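Local coordinates for Sts-2 protein (Mus musculus, PDB 3D4I) that has an acid-dependent phosphatase activity in this histidine-phosphatase (PGM-like) domain and, as a whole, probably interferes with CBL-mediated down-regulation of activated receptor tyrosine kinases, at residues 13-17 / 205-210; 19-25 / 44-48; 51-55 / 139-145; 73-77 / 257-261; 117-122 / 152-157. All coordinates share one frame; numbering follows the deposited sequence.

Contact 1: 13-17 / 205-210; sequences LVIRH and ALDSCT. Unlike the reference sequence in segment 13-17: I15 (reference Val).
V14 pushes its isopropyl group into the start of helix 205-208, and the two methyls divide the work. CG1, held anti to the backbone N (chi1 -178°), sits 3.9 Å from L206 CD1 and 4.1 Å from A205 CB, while also touching the carbonyl of A205. CG2 turns to the other end of the segment, where it meets T210 CG2 at 3.8 Å and, more distantly, C209 CB. L206 uses the same CD1 methyl to pass close to the backbone N of R16.

In fold terms this is one face of the mixed sheet of the histidine-phosphatase domain: strand 11-16 runs between 196-201 and 236-241, with V14 turned to helix 205-208 and I15 to helix 98-111. R16, last of the strand, and H17 just after it belong to the RHG signature of the family.

T210 and R16 find polar partners within their own segments or nearby. T210 OG1 donates to L206 O at 2.7 Å, which fixes the rotation that brings its methyl to V14. R16 NH1 reaches H17 O at 3.2 Å, a bent bond of 137° coming from above the carbonyl plane, while R16 NE bonds to S203. A ring carbon of H17, CE1, lies over one face of the R16 guanidinium, toward its rim.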
# COMPACT_ATOMS: atom_id res chain seq x y z
N LEU A 13 2.72 22.42 -3.94
CA LEU A 13 2.56 21.26 -3.07
C LEU A 13 3.75 20.35 -3.32
O LEU A 13 3.88 19.74 -4.39
CB LEU A 13 1.24 20.52 -3.34
CG LEU A 13 0.95 19.29 -2.46
CD1 LEU A 13 0.87 19.65 -0.98
CD2 LEU A 13 -0.37 18.65 -2.95
N VAL A 14 4.64 20.31 -2.34
CA VAL A 14 5.88 19.57 -2.46
C VAL A 14 5.60 18.23 -1.83
O VAL A 14 5.08 18.17 -0.71
CB VAL A 14 7.05 20.25 -1.74
CG1 VAL A 14 8.34 19.44 -1.96
CG2 VAL A 14 7.24 21.69 -2.27
N ILE A 15 5.92 17.18 -2.57
CA ILE A 15 5.53 15.81 -2.26
C ILE A 15 6.76 14.90 -2.36
O ILE A 15 7.43 14.85 -3.41
CB ILE A 15 4.44 15.31 -3.27
CG1 ILE A 15 3.20 16.24 -3.22
CG2 ILE A 15 3.96 13.87 -2.92
CD1 ILE A 15 2.18 15.98 -4.30
N ARG A 16 7.00 14.13 -1.29
CA ARG A 16 8.07 13.14 -1.30
C ARG A 16 7.65 11.88 -2.07
O ARG A 16 6.48 11.46 -2.03
CB ARG A 16 8.53 12.77 0.12
CG ARG A 16 9.88 12.02 0.14
CD ARG A 16 9.80 10.95 1.26
NE ARG A 16 11.04 10.23 1.54
CZ ARG A 16 11.20 8.92 1.35
NH1 ARG A 16 10.20 8.15 0.84
NH2 ARG A 16 12.38 8.39 1.68
N HIS A 17 8.59 11.30 -2.80
CA HIS A 17 8.32 10.10 -3.55
C HIS A 17 7.85 8.97 -2.61
O HIS A 17 8.10 9.00 -1.40
CB HIS A 17 9.60 9.67 -4.31
CG HIS A 17 10.79 9.43 -3.43
ND1 HIS A 17 10.93 8.31 -2.63
CD2 HIS A 17 11.90 10.18 -3.22
CE1 HIS A 17 12.08 8.38 -1.97
NE2 HIS A 17 12.69 9.50 -2.31
N ALA A 205 13.64 18.36 -0.34
CA ALA A 205 12.92 19.40 -1.05
C ALA A 205 11.77 20.03 -0.24
O ALA A 205 11.39 21.17 -0.52
CB ALA A 205 12.39 18.88 -2.40
N LEU A 206 11.20 19.29 0.71
CA LEU A 206 10.11 19.86 1.52
C LEU A 206 10.60 21.09 2.29
O LEU A 206 9.80 21.97 2.59
CB LEU A 206 9.44 18.84 2.45
CG LEU A 206 8.30 18.01 1.83
CD1 LEU A 206 8.86 16.90 0.98
CD2 LEU A 206 7.38 17.44 2.89
N ASP A 207 11.90 21.14 2.56
CA ASP A 207 12.54 22.31 3.17
C ASP A 207 13.13 23.26 2.10
O ASP A 207 12.81 24.46 2.06
CB ASP A 207 13.62 21.89 4.18
CG ASP A 207 14.12 23.06 5.03
OD1 ASP A 207 13.29 23.66 5.75
OD2 ASP A 207 15.33 23.38 5.02
N SER A 208 13.99 22.73 1.25
CA SER A 208 14.75 23.56 0.32
C SER A 208 13.93 24.20 -0.80
O SER A 208 14.36 25.20 -1.36
CB SER A 208 15.91 22.77 -0.28
OG SER A 208 15.40 21.82 -1.18
N CYS A 209 12.77 23.63 -1.14
CA CYS A 209 11.91 24.19 -2.18
C CYS A 209 10.80 25.10 -1.63
O CYS A 209 10.04 25.72 -2.40
CB CYS A 209 11.38 23.10 -3.13
SG CYS A 209 12.70 22.29 -4.09
N THR A 210 10.69 25.19 -0.31
CA THR A 210 9.63 26.00 0.32
C THR A 210 10.20 27.23 1.01
O THR A 210 9.64 28.31 0.87
CB THR A 210 8.72 25.20 1.29
OG1 THR A 210 9.50 24.66 2.36
CG2 THR A 210 8.03 24.05 0.55

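Contact 2: 19-25 / 44-48; sequences ERVDQVF and DLNFP
F25 packs against the turn of residues 44-47. Its CB starts 4.0 Å from F47 CZ. With CG set beside the backbone N (chi1 -64°), the ring lies against F47, whose CE1 comes to 3.5 Å from F25 CG and stands over the ring centre. The two rings are inclined by 31°. V24 CG1 closes the opposite face. Further out, the rim takes over: F25 CE2 lies 3.9 Å from N46 CB, and at the tip F25 CZ is 3.4 Å from D44 OD1, the carboxylate being steeply turned against the ring.

D44 OD1 is kept in place by the Asx turn, in which it accepts from N46 N, and D44 OD2 is bonded to T259 of the second subunit. N46 holds the other polar link: its ND2 donates to E19 OE1 at 3.0 Å, almost straight at 170° and in the amide plane, meeting the carboxylate on its syn side but somewhat out of its plane. S68 OG also bonds E19 OE1, and N46 OD1 accepts from C70 N, which leaves the amide little freedom to flip.

E19 belongs to the loop that follows strand 11-16 and the RHG signature. Short helix 21-25 is packed through V21 against W29 of helix 29-32, while E19 and N46 reach the N-terminal end of helix 69-85.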
# COMPACT_ATOMS: atom_id res chain seq x y z
N GLU A 19 7.62 4.79 -1.35
CA GLU A 19 8.63 3.87 -0.84
C GLU A 19 9.50 3.35 -2.00
O GLU A 19 8.99 2.94 -3.04
CB GLU A 19 7.95 2.70 -0.13
CG GLU A 19 8.94 1.72 0.51
CD GLU A 19 8.23 0.50 1.06
OE1 GLU A 19 7.85 -0.35 0.24
OE2 GLU A 19 8.11 0.37 2.30
N ARG A 20 10.82 3.41 -1.82
CA ARG A 20 11.76 2.89 -2.81
C ARG A 20 12.19 1.45 -2.47
O ARG A 20 12.29 1.07 -1.29
CB ARG A 20 12.96 3.84 -2.97
CG ARG A 20 13.61 4.28 -1.70
CD ARG A 20 14.57 5.46 -1.88
NE ARG A 20 15.81 5.04 -2.51
CZ ARG A 20 16.89 5.82 -2.62
NH1 ARG A 20 16.88 7.07 -2.11
NH2 ARG A 20 17.98 5.34 -3.22
N VAL A 21 12.35 0.62 -3.51
CA VAL A 21 12.59 -0.82 -3.28
C VAL A 21 13.80 -1.04 -2.40
O VAL A 21 13.78 -1.94 -1.55
CB VAL A 21 12.80 -1.66 -4.59
CG1 VAL A 21 11.46 -1.95 -5.23
CG2 VAL A 21 13.76 -1.00 -5.54
N ASP A 22 14.83 -0.22 -2.58
CA ASP A 22 16.05 -0.41 -1.77
C ASP A 22 15.91 -0.01 -0.30
O ASP A 22 16.77 -0.38 0.50
CB ASP A 22 17.28 0.25 -2.40
CG ASP A 22 17.13 1.76 -2.57
OD1 ASP A 22 16.01 2.24 -2.78
OD2 ASP A 22 18.16 2.46 -2.51
N GLN A 23 14.86 0.72 0.07
CA GLN A 23 14.64 1.06 1.50
C GLN A 23 14.26 -0.22 2.25
O GLN A 23 14.61 -0.40 3.43
CB GLN A 23 13.45 2.04 1.71
CG GLN A 23 13.45 2.65 3.11
CD GLN A 23 12.21 3.43 3.45
OE1 GLN A 23 11.67 4.18 2.64
NE2 GLN A 23 11.75 3.27 4.69
N VAL A 24 13.51 -1.08 1.57
CA VAL A 24 13.05 -2.32 2.18
C VAL A 24 14.09 -3.44 2.04
O VAL A 24 14.38 -4.16 2.99
CB VAL A 24 11.68 -2.77 1.57
CG1 VAL A 24 11.24 -4.15 2.13
CG2 VAL A 24 10.61 -1.79 1.96
N PHE A 25 14.61 -3.61 0.83
CA PHE A 25 15.40 -4.80 0.52
C PHE A 25 16.89 -4.57 0.67
O PHE A 25 17.69 -5.52 0.61
CB PHE A 25 15.00 -5.35 -0.84
CG PHE A 25 13.57 -5.84 -0.87
CD1 PHE A 25 13.23 -7.03 -0.23
CD2 PHE A 25 12.57 -5.06 -1.43
CE1 PHE A 25 11.92 -7.49 -0.20
CE2 PHE A 25 11.23 -5.51 -1.42
CZ PHE A 25 10.92 -6.73 -0.78
N ASP A 44 9.96 -11.12 -4.30
CA ASP A 44 9.02 -10.74 -3.23
C ASP A 44 7.99 -9.85 -3.92
O ASP A 44 8.31 -9.19 -4.89
CB ASP A 44 9.78 -9.98 -2.13
CG ASP A 44 8.91 -9.55 -0.93
OD1 ASP A 44 8.06 -8.63 -1.05
OD2 ASP A 44 9.17 -10.08 0.18
N LEU A 45 6.75 -9.86 -3.44
CA LEU A 45 5.71 -9.14 -4.15
C LEU A 45 5.89 -7.64 -4.06
O LEU A 45 5.25 -6.91 -4.81
CB LEU A 45 4.30 -9.53 -3.68
CG LEU A 45 3.95 -11.03 -3.74
CD1 LEU A 45 2.50 -11.19 -3.36
CD2 LEU A 45 4.15 -11.57 -5.18
N ASN A 46 6.75 -7.17 -3.16
CA ASN A 46 6.97 -5.71 -3.07
C ASN A 46 7.96 -5.19 -4.10
O ASN A 46 8.13 -3.97 -4.21
CB ASN A 46 7.38 -5.30 -1.66
CG ASN A 46 7.08 -3.84 -1.35
OD1 ASN A 46 6.06 -3.29 -1.76
ND2 ASN A 46 7.97 -3.20 -0.57
N PHE A 47 8.65 -6.08 -4.83
CA PHE A 47 9.34 -5.68 -6.07
C PHE A 47 8.28 -5.43 -7.11
O PHE A 47 7.29 -6.16 -7.13
CB PHE A 47 10.32 -6.77 -6.57
CG PHE A 47 11.58 -6.88 -5.76
CD1 PHE A 47 11.59 -7.56 -4.54
CD2 PHE A 47 12.77 -6.33 -6.21
CE1 PHE A 47 12.80 -7.70 -3.78
CE2 PHE A 47 13.95 -6.43 -5.47
CZ PHE A 47 13.97 -7.14 -4.27
N PRO A 48 8.45 -4.38 -7.96
CA PRO A 48 7.41 -4.08 -8.94
C PRO A 48 7.30 -5.15 -10.04
O PRO A 48 8.24 -5.90 -10.27
CB PRO A 48 7.84 -2.72 -9.53
CG PRO A 48 9.37 -2.64 -9.26
CD PRO A 48 9.59 -3.44 -8.02

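Contact 3: 51-55 / 139-145; sequences LPRRS and TFLTLEE
E145, R54 and L141 carry this meeting of the 51-55 loop with the start of helix 143-148. E145 is the polar centre. Its CG lies anti to the carbonyl carbon (chi1 -79°) and the extended chain brings the carboxylate back over the helix start, where the two oxygens split their duties. OE2 accepts from S55 OG at 2.7 Å on its syn side. OE1 takes the backbone N-H of T142 at 3.1 Å, a straight bond (167°) arriving from above the carboxylate plane. A water lies within bonding distance of E145 OE1, S55 OG and F140 O and links them. With an alanine here, S55 OG would probably lose its acceptor across the contact and T142 N its side-chain partner, weakening the hold of the loop on the helix start.

R54 crosses L141 at about a right angle, the CD1 methyl over one guanidinium face, toward the rim on the NH1 side. L141 has two modelled conformers, so the closeness of this packing is doubtful, as is the very short approach of R54 NH2 to T139 O. The charge of R54 is answered by D64, and F61 makes a cation-pi contact with it. P52, R54 and L141 all also touch L98 of helix 98-111.

The exchange between T142 and E145 is mutual: T142 N donates to the carboxylate, and T142 OG1 accepts from E145 N at 3.3 Å, a capping box at the N-terminus of helix 143-148.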
# COMPACT_ATOMS: atom_id res chain seq x y z
N LEU A 51 10.46 -3.51 -14.62
CA LEU A 51 11.31 -2.33 -14.70
C LEU A 51 11.20 -1.72 -16.11
O LEU A 51 11.04 -2.46 -17.10
CB LEU A 51 12.76 -2.68 -14.40
CG LEU A 51 13.10 -3.32 -13.06
CD1 LEU A 51 14.60 -3.62 -12.95
CD2 LEU A 51 12.64 -2.42 -11.92
N PRO A 52 11.28 -0.38 -16.20
CA PRO A 52 11.29 0.34 -17.48
C PRO A 52 12.42 -0.11 -18.39
O PRO A 52 13.51 -0.41 -17.90
CB PRO A 52 11.54 1.80 -17.08
CG PRO A 52 11.15 1.91 -15.67
CD PRO A 52 11.34 0.55 -15.05
N ARG A 53 12.15 -0.14 -19.70
CA ARG A 53 13.21 -0.34 -20.69
C ARG A 53 14.26 0.75 -20.51
O ARG A 53 13.92 1.93 -20.42
CB ARG A 53 12.66 -0.31 -22.12
CG ARG A 53 12.32 -1.69 -22.70
CD ARG A 53 13.54 -2.33 -23.39
NE ARG A 53 13.30 -3.71 -23.79
CZ ARG A 53 13.35 -4.76 -22.97
NH1 ARG A 53 13.62 -4.59 -21.68
NH2 ARG A 53 13.12 -5.99 -23.43
N ARG A 54 15.51 0.33 -20.42
CA ARG A 54 16.58 1.23 -20.01
C ARG A 54 17.78 1.09 -20.92
O ARG A 54 17.94 0.09 -21.63
CB ARG A 54 16.96 0.96 -18.53
CG ARG A 54 17.79 2.06 -17.86
CD ARG A 54 17.49 2.21 -16.34
NE ARG A 54 18.22 3.32 -15.75
CZ ARG A 54 17.91 3.94 -14.59
NH1 ARG A 54 16.86 3.58 -13.86
NH2 ARG A 54 18.66 4.94 -14.18
N SER A 55 18.61 2.13 -20.94
CA SER A 55 19.93 2.05 -21.56
C SER A 55 20.84 1.24 -20.65
O SER A 55 20.69 1.28 -19.42
CB SER A 55 20.51 3.45 -21.81
OG SER A 55 20.13 4.36 -20.79
N THR A 139 23.17 8.47 -15.20
CA THR A 139 22.37 7.26 -15.25
C THR A 139 20.86 7.48 -15.07
O THR A 139 20.10 6.51 -14.99
CB THR A 139 22.98 6.17 -14.29
OG1 THR A 139 22.93 4.89 -14.93
CG2 THR A 139 22.30 6.12 -12.91
N PHE A 140 20.40 8.73 -15.06
CA PHE A 140 18.96 8.99 -15.16
C PHE A 140 18.43 8.41 -16.48
O PHE A 140 19.14 8.37 -17.49
CB PHE A 140 18.63 10.49 -15.13
CG PHE A 140 19.08 11.22 -13.89
CD1 PHE A 140 18.87 10.67 -12.62
CD2 PHE A 140 19.67 12.48 -13.98
CE1 PHE A 140 19.29 11.35 -11.49
CE2 PHE A 140 20.07 13.17 -12.85
CZ PHE A 140 19.89 12.61 -11.60
N LEU A 141 17.19 7.95 -16.46
CA LEU A 141 16.48 7.70 -17.71
C LEU A 141 16.38 8.99 -18.50
O LEU A 141 16.12 10.06 -17.94
CB LEU A 141 15.08 7.14 -17.43
CG LEU A 141 14.85 5.66 -17.16
CD1 LEU A 141 15.02 5.35 -15.70
CD2 LEU A 141 13.44 5.31 -17.61
N THR A 142 16.63 8.90 -19.81
CA THR A 142 16.48 10.05 -20.69
C THR A 142 14.99 10.28 -20.85
O THR A 142 14.19 9.38 -20.58
CB THR A 142 17.11 9.79 -22.09
OG1 THR A 142 16.66 8.52 -22.57
CG2 THR A 142 18.62 9.78 -22.02
N LEU A 143 14.62 11.47 -21.31
CA LEU A 143 13.21 11.79 -21.58
C LEU A 143 12.58 10.85 -22.62
O LEU A 143 11.39 10.50 -22.53
CB LEU A 143 13.07 13.26 -21.99
CG LEU A 143 13.64 14.29 -21.01
CD1 LEU A 143 13.47 15.71 -21.50
CD2 LEU A 143 13.03 14.15 -19.63
N GLU A 144 13.39 10.43 -23.60
CA GLU A 144 12.95 9.50 -24.63
C GLU A 144 12.64 8.13 -24.03
O GLU A 144 11.60 7.53 -24.33
CB GLU A 144 13.97 9.40 -25.78
CG GLU A 144 14.07 10.69 -26.60
CD GLU A 144 14.51 10.46 -28.04
OE1 GLU A 144 15.33 9.53 -28.31
OE2 GLU A 144 14.03 11.22 -28.92
N GLU A 145 13.55 7.65 -23.17
CA GLU A 145 13.36 6.41 -22.43
C GLU A 145 12.13 6.44 -21.53
O GLU A 145 11.39 5.45 -21.44
CB GLU A 145 14.62 6.08 -21.61
CG GLU A 145 15.73 5.46 -22.47
CD GLU A 145 17.10 5.45 -21.80
OE1 GLU A 145 17.28 5.98 -20.67
OE2 GLU A 145 18.02 4.91 -22.44
O HOH W 1 19.45 6.57 -19.52

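Contact 4: 73-77 / 257-261; sequences FQARL and TLTHG
H260 CD2 lies at the edge of the F73 ring, in its plane, with F73 CE2 4.0 Å away; the two ring planes are inclined by 57°, and the pair is oblique. F73 also stacks on F73 of the second subunit. At the imidazole's own edge sits Q74, whose NE2 donates to H260 NE2 at 3.0 Å and 161°. The bond lies close to both the amide and the ring plane, although these two planes are twisted apart.

On the other side of the imidazole, H260 ND1 gives its proton to G261 O at 2.9 Å, almost straight. With one nitrogen accepting and the other donating, the ring is probably neutral and its rotation fixed from both ends. Having CG between the backbone N and the carbonyl carbon (chi1 63°) directs the imidazole of H260 to Q74 NE2. Q74's other end, OE1, is bonded to E19 N, so neither end of the amide lacks a partner.

L258 packs beside them: its CD2 meets Q74 CG at 3.7 Å and its CD1 meets L77 CD2 at 3.6 Å.

The contact joins helix 69-85 to the extended loop after strand 248-251. A75, on the far side of the helix, faces helix 98-111, while the loop runs along the dimer interface, where T259 and G261 bond to D44 and E19 of the second subunit.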
# COMPACT_ATOMS: atom_id res chain seq x y z
N PHE A 73 1.37 1.97 -4.44
CA PHE A 73 0.12 2.10 -3.68
C PHE A 73 0.04 3.47 -2.97
O PHE A 73 -1.01 4.13 -3.04
CB PHE A 73 -0.06 0.92 -2.69
CG PHE A 73 -0.64 1.32 -1.34
CD1 PHE A 73 -2.01 1.58 -1.19
CD2 PHE A 73 0.19 1.42 -0.22
CE1 PHE A 73 -2.54 1.94 0.06
CE2 PHE A 73 -0.34 1.78 1.06
CZ PHE A 73 -1.71 2.05 1.17
N GLN A 74 1.12 3.90 -2.29
CA GLN A 74 1.10 5.18 -1.59
C GLN A 74 0.84 6.34 -2.55
O GLN A 74 0.04 7.22 -2.27
CB GLN A 74 2.39 5.40 -0.80
CG GLN A 74 2.66 4.30 0.25
CD GLN A 74 4.10 4.32 0.72
OE1 GLN A 74 4.99 4.75 -0.01
NE2 GLN A 74 4.33 3.87 1.93
N ALA A 75 1.52 6.33 -3.70
CA ALA A 75 1.40 7.39 -4.70
C ALA A 75 -0.01 7.45 -5.27
O ALA A 75 -0.61 8.54 -5.36
CB ALA A 75 2.45 7.17 -5.84
N ARG A 76 -0.56 6.29 -5.60
CA ARG A 76 -1.93 6.22 -6.11
C ARG A 76 -2.97 6.66 -5.08
O ARG A 76 -3.97 7.34 -5.42
CB ARG A 76 -2.24 4.81 -6.65
CG ARG A 76 -1.44 4.39 -7.93
CD ARG A 76 -1.94 3.01 -8.46
NE ARG A 76 -1.39 2.66 -9.79
CZ ARG A 76 -1.11 1.42 -10.22
NH1 ARG A 76 -1.29 0.35 -9.44
NH2 ARG A 76 -0.65 1.24 -11.46
N LEU A 77 -2.77 6.28 -3.81
CA LEU A 77 -3.69 6.66 -2.74
C LEU A 77 -3.72 8.18 -2.54
O LEU A 77 -4.79 8.79 -2.40
CB LEU A 77 -3.30 5.97 -1.42
CG LEU A 77 -4.35 5.94 -0.29
CD1 LEU A 77 -5.50 4.97 -0.68
CD2 LEU A 77 -3.69 5.51 0.99
N THR A 257 -2.37 13.02 5.84
CA THR A 257 -1.24 12.09 5.92
C THR A 257 -1.67 10.64 5.67
O THR A 257 -2.85 10.34 5.65
CB THR A 257 -0.60 12.13 7.32
OG1 THR A 257 -1.62 11.95 8.33
CG2 THR A 257 0.06 13.45 7.54
N LEU A 258 -0.70 9.77 5.47
CA LEU A 258 -0.91 8.35 5.31
C LEU A 258 -0.02 7.64 6.31
O LEU A 258 1.21 7.72 6.22
CB LEU A 258 -0.58 7.91 3.89
CG LEU A 258 -0.40 6.39 3.71
CD1 LEU A 258 -1.68 5.61 3.98
CD2 LEU A 258 0.16 6.13 2.29
N THR A 259 -0.64 6.94 7.26
CA THR A 259 0.09 6.21 8.29
C THR A 259 -0.29 4.74 8.15
O THR A 259 -1.48 4.40 8.18
CB THR A 259 -0.36 6.67 9.72
OG1 THR A 259 -0.36 8.11 9.81
CG2 THR A 259 0.54 6.07 10.80
N HIS A 260 0.70 3.86 7.98
CA HIS A 260 0.43 2.41 7.98
C HIS A 260 1.58 1.63 8.59
O HIS A 260 2.65 2.18 8.79
CB HIS A 260 0.09 1.85 6.56
CG HIS A 260 1.20 1.98 5.55
ND1 HIS A 260 2.28 1.13 5.51
CD2 HIS A 260 1.36 2.85 4.51
CE1 HIS A 260 3.08 1.48 4.51
NE2 HIS A 260 2.54 2.52 3.89
N GLY A 261 1.35 0.35 8.89
CA GLY A 261 2.40 -0.52 9.45
C GLY A 261 3.24 -1.21 8.39
O GLY A 261 2.93 -1.14 7.18

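Contact 5: 117-122 / 152-157; sequences LKIRVE and NVDLDY
Y157 lays its ring crosswise against R120, at about a right angle to the arginine chain. R120 CB stands over the ring centre, 3.9 Å from the centroid and 13° off the normal, a CH-pi contact, with CG next to it. V121 O lies in the ring plane, at its edge. Putting CG anti to the backbone N (chi1 -179°) carries the hydroxyl out to E122, whose carboxylate stands nearly upright to the ring; Y157 OH donates to E122 OE1 at 2.6 Å on the anti lone pair. A160 N gives OE1 a second bond, while G124 N and L161 N hold E122 OE2. With a phenylalanine in its place, E122 OE1 would probably lose the hydroxyl bond and be held by A160 N with one grip fewer.

The edge of the sheet is extended here by a single bridge. Strand 119-121, outermost in the chain, pairs I119 with V153: I119 N bonds N152 O at 2.9 Å and D154 N bonds I119 O at 2.8 Å, the parallel pattern. A water spans V121 N and D154 O further along, and the V121 and V153 side chains touch through their CG2 methyls.

R120 and D154 run side by side, pointing the same way, with guanidinium and carboxylate 21° from coplanar. Their salt bridge is long, NE to OD2 3.6 Å. The other oxygen, D154 OD1, accepts from D156 N in an Asx turn.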
# COMPACT_ATOMS: atom_id res chain seq x y z
N LEU A 117 -1.73 16.77 -18.44
CA LEU A 117 -0.52 17.44 -17.97
C LEU A 117 0.72 16.61 -18.26
O LEU A 117 0.74 15.42 -17.95
CB LEU A 117 -0.61 17.72 -16.47
CG LEU A 117 -1.84 18.50 -16.00
CD1 LEU A 117 -1.84 18.66 -14.47
CD2 LEU A 117 -1.88 19.87 -16.68
N LYS A 118 1.74 17.24 -18.81
CA LYS A 118 3.03 16.61 -18.98
C LYS A 118 3.91 16.84 -17.76
O LYS A 118 3.93 17.94 -17.19
CB LYS A 118 3.78 17.15 -20.22
CG LYS A 118 2.97 17.17 -21.50
CD LYS A 118 3.88 17.38 -22.70
CE LYS A 118 3.07 17.82 -23.90
NZ LYS A 118 2.01 16.83 -24.26
N ILE A 119 4.66 15.81 -17.40
CA ILE A 119 5.59 15.90 -16.29
C ILE A 119 6.80 16.67 -16.74
O ILE A 119 7.46 16.29 -17.71
CB ILE A 119 6.01 14.50 -15.77
CG1 ILE A 119 4.80 13.73 -15.22
CG2 ILE A 119 7.15 14.63 -14.73
CD1 ILE A 119 5.01 12.20 -15.15
N ARG A 120 7.09 17.76 -16.03
CA ARG A 120 8.26 18.57 -16.32
C ARG A 120 9.42 18.10 -15.47
O ARG A 120 9.43 18.30 -14.25
CB ARG A 120 7.96 20.04 -16.05
CG ARG A 120 7.12 20.62 -17.17
CD ARG A 120 6.19 21.69 -16.67
NE ARG A 120 5.56 22.38 -17.80
CZ ARG A 120 4.74 23.41 -17.68
NH1 ARG A 120 4.42 23.88 -16.48
NH2 ARG A 120 4.24 23.98 -18.77
N VAL A 121 10.41 17.47 -16.11
CA VAL A 121 11.53 16.94 -15.36
C VAL A 121 12.53 18.06 -15.08
O VAL A 121 13.06 18.70 -16.02
CB VAL A 121 12.19 15.71 -16.04
CG1 VAL A 121 13.40 15.20 -15.22
CG2 VAL A 121 11.19 14.60 -16.22
N GLU A 122 12.74 18.31 -13.80
CA GLU A 122 13.58 19.40 -13.33
C GLU A 122 14.72 18.86 -12.48
O GLU A 122 14.55 18.62 -11.28
CB GLU A 122 12.76 20.43 -12.54
CG GLU A 122 13.59 21.65 -12.01
CD GLU A 122 14.43 22.33 -13.10
OE1 GLU A 122 13.82 22.90 -14.01
OE2 GLU A 122 15.69 22.28 -13.04
N ASN A 152 4.38 10.53 -19.56
CA ASN A 152 4.03 11.68 -20.39
C ASN A 152 4.89 12.88 -20.01
O ASN A 152 4.38 13.88 -19.50
CB ASN A 152 2.53 12.00 -20.29
CG ASN A 152 2.09 13.06 -21.30
OD1 ASN A 152 2.80 13.33 -22.27
ND2 ASN A 152 0.92 13.65 -21.07
N VAL A 153 6.19 12.77 -20.25
CA VAL A 153 7.17 13.81 -19.94
C VAL A 153 7.14 14.98 -20.94
O VAL A 153 6.70 14.81 -22.08
CB VAL A 153 8.59 13.20 -19.85
CG1 VAL A 153 9.66 14.24 -20.18
CG2 VAL A 153 8.84 12.57 -18.47
N ASP A 154 7.57 16.16 -20.50
CA ASP A 154 7.58 17.34 -21.35
C ASP A 154 8.91 17.48 -22.11
O ASP A 154 9.93 17.89 -21.54
CB ASP A 154 7.27 18.61 -20.53
CG ASP A 154 6.95 19.82 -21.41
OD1 ASP A 154 7.30 19.80 -22.62
OD2 ASP A 154 6.36 20.80 -20.89
N LEU A 155 8.89 17.16 -23.40
CA LEU A 155 10.09 17.24 -24.22
C LEU A 155 10.51 18.68 -24.54
O LEU A 155 11.67 18.92 -24.92
CB LEU A 155 9.93 16.40 -25.50
CG LEU A 155 9.51 14.94 -25.31
CD1 LEU A 155 9.34 14.25 -26.65
CD2 LEU A 155 10.49 14.16 -24.44
N ASP A 156 9.57 19.61 -24.39
CA ASP A 156 9.81 21.04 -24.62
C ASP A 156 10.33 21.76 -23.41
O ASP A 156 10.82 22.89 -23.52
CB ASP A 156 8.53 21.74 -25.07
CG ASP A 156 8.00 21.23 -26.38
OD1 ASP A 156 8.82 20.78 -27.23
OD2 ASP A 156 6.76 21.28 -26.56
N TYR A 157 10.20 21.14 -22.23
CA TYR A 157 10.56 21.82 -20.99
C TYR A 157 12.05 22.10 -20.98
O TYR A 157 12.85 21.24 -21.36
CB TYR A 157 10.14 21.02 -19.75
CG TYR A 157 10.49 21.71 -18.45
CD1 TYR A 157 9.97 22.96 -18.15
CD2 TYR A 157 11.35 21.12 -17.53
CE1 TYR A 157 10.29 23.61 -16.98
CE2 TYR A 157 11.68 21.76 -16.34
CZ TYR A 157 11.14 23.01 -16.08
OH TYR A 157 11.46 23.66 -14.92
O HOH W 2 10.87 17.46 -18.97

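Contact 1 carries the start of the RHG signature, and contact 2 follows it directly in the chain, with centres about 23 Å apart. In this family the RHG histidine takes up the phosphoryl group, so H17 in contact 1 probably marks the active site. Contact 2 is wired to contact 4 by E19 N and Q74 OE1, 3.0 Å apart and probably hydrogen-bonded; both also meet the second subunit. Contacts 3 and 5 form another pair, centres about 14 Å apart: L143 CD2 packs on V153 CG1 at 3.4 Å and on V121 CG2 at 3.9 Å. Contacts 4 and 5, centres about 25 Å apart, lie on opposite sides of the chain's centre.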